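Local coordinates for protein putative primosome component (Streptococcus pyogenes serotype M3, PDB 2QGZ) that probably acts as an ATP-binding helicase loader of the primosome, helping to bring the replicative helicase onto DNA, at residues 127-130 with 131-135. Numbering follows the deposited sequence.
Sequences DVNN and ASRME
With CG beside its own backbone N (chi1 -58°) and a bend at chi3 (67°), Arg-133 turns its NE back to the carbonyl oxygen of Asp-127, six residues earlier. The setting is the N-terminal end of helix 131-146, where the incoming loop folds over the first helical turn in what is probably the P-loop ATPase domain of a helicase loader. Arg-133 NE donates to Asp-127 O at 2.6 Å; the bond is bent, and the oxygen sits near the guanidinium edge, somewhat out of its plane. Arginine suits the place because its long chain spans the turn and leaves NH1 for a partner farther along the chain, Ile-163 O. The carboxylate of Asp-127 instead forms a salt bridge with Arg-299.

Asn-130 holds the N-cap position, but its side chain makes no capping bond. Its short, polar amide can turn back to the adjacent residue, ND2 reaching Asn-129 O in a weak bond, while CB lies 3.7 Å from CG of Arg-133. The small flat amide of Asn-129 suits a place alongside the aliphatic part of the arginine, its ND2 3.5 Å from CD of Arg-133 and its plane nearly perpendicular to the guanidinium (86°). Small Ser-132 fits close to the cap residue, and its OG is hydrogen-bonded to Glu-295 N.

Branched Val-128 provides a compact apolar surface: CG1, anti to its backbone N, packs 3.6 Å from CA of Met-134 and also approaches that flexible side chain at CG. The first helical turn closes through the backbone, with Met-134 N donating to Asn-130 O at 3.0 Å.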
# COMPACT_ATOMS: atom_id res chain seq x y z
N ASP A 127 16.56 5.14 -2.27
CA ASP A 127 17.30 6.23 -2.89
C ASP A 127 16.44 7.48 -2.95
O ASP A 127 15.29 7.44 -3.40
CB ASP A 127 17.73 5.87 -4.33
CG ASP A 127 18.91 4.89 -4.37
OD1 ASP A 127 19.86 5.04 -3.56
OD2 ASP A 127 18.90 3.97 -5.22
N VAL A 128 17.00 8.59 -2.48
CA VAL A 128 16.33 9.88 -2.49
C VAL A 128 17.23 10.79 -3.32
O VAL A 128 17.90 11.68 -2.80
CB VAL A 128 16.17 10.45 -1.06
CG1 VAL A 128 15.25 11.66 -1.08
CG2 VAL A 128 15.61 9.39 -0.12
N ASN A 129 17.23 10.56 -4.63
CA ASN A 129 18.06 11.31 -5.55
C ASN A 129 17.26 11.99 -6.67
O ASN A 129 17.77 12.21 -7.77
CB ASN A 129 19.09 10.34 -6.15
CG ASN A 129 18.45 9.07 -6.69
OD1 ASN A 129 19.15 8.13 -7.12
ND2 ASN A 129 17.13 9.02 -6.68
N ASN A 130 16.01 12.33 -6.37
CA ASN A 130 15.09 12.98 -7.31
C ASN A 130 14.25 13.98 -6.54
O ASN A 130 14.17 13.92 -5.32
CB ASN A 130 14.08 11.99 -7.91
CG ASN A 130 14.63 11.22 -9.06
OD1 ASN A 130 13.99 10.29 -9.55
ND2 ASN A 130 15.83 11.59 -9.50
N ALA A 131 13.59 14.86 -7.28
CA ALA A 131 12.70 15.81 -6.66
C ALA A 131 11.47 14.99 -6.25
O ALA A 131 10.91 15.19 -5.17
CB ALA A 131 12.32 16.90 -7.64
N SER A 132 11.05 14.05 -7.11
CA SER A 132 9.88 13.23 -6.82
C SER A 132 10.11 12.28 -5.64
O SER A 132 9.20 12.05 -4.84
CB SER A 132 9.47 12.40 -8.04
OG SER A 132 10.24 11.22 -8.13
N ARG A 133 11.31 11.71 -5.55
CA ARG A 133 11.62 10.80 -4.46
C ARG A 133 11.83 11.59 -3.17
O ARG A 133 11.59 11.09 -2.08
CB ARG A 133 12.85 9.95 -4.81
CG ARG A 133 12.62 9.15 -6.11
CD ARG A 133 13.71 8.13 -6.41
NE ARG A 133 13.67 7.07 -5.41
CZ ARG A 133 13.27 5.83 -5.65
NH1 ARG A 133 12.89 5.47 -6.86
NH2 ARG A 133 13.25 4.96 -4.65
N MET A 134 12.27 12.83 -3.31
CA MET A 134 12.47 13.70 -2.15
C MET A 134 11.08 13.95 -1.56
O MET A 134 10.88 13.87 -0.35
CB MET A 134 13.07 15.03 -2.60
CG MET A 134 14.16 15.59 -1.71
SD MET A 134 14.92 17.06 -2.49
CE MET A 134 15.95 16.30 -3.77
N GLU A 135 10.12 14.25 -2.43
CA GLU A 135 8.75 14.51 -2.03
C GLU A 135 8.09 13.27 -1.42
O GLU A 135 7.55 13.34 -0.32
CB GLU A 135 7.93 15.00 -3.23
CG GLU A 135 8.22 16.44 -3.65
CD GLU A 135 7.53 16.84 -4.96
OE1 GLU A 135 7.97 16.39 -6.04
OE2 GLU A 135 6.54 17.61 -4.90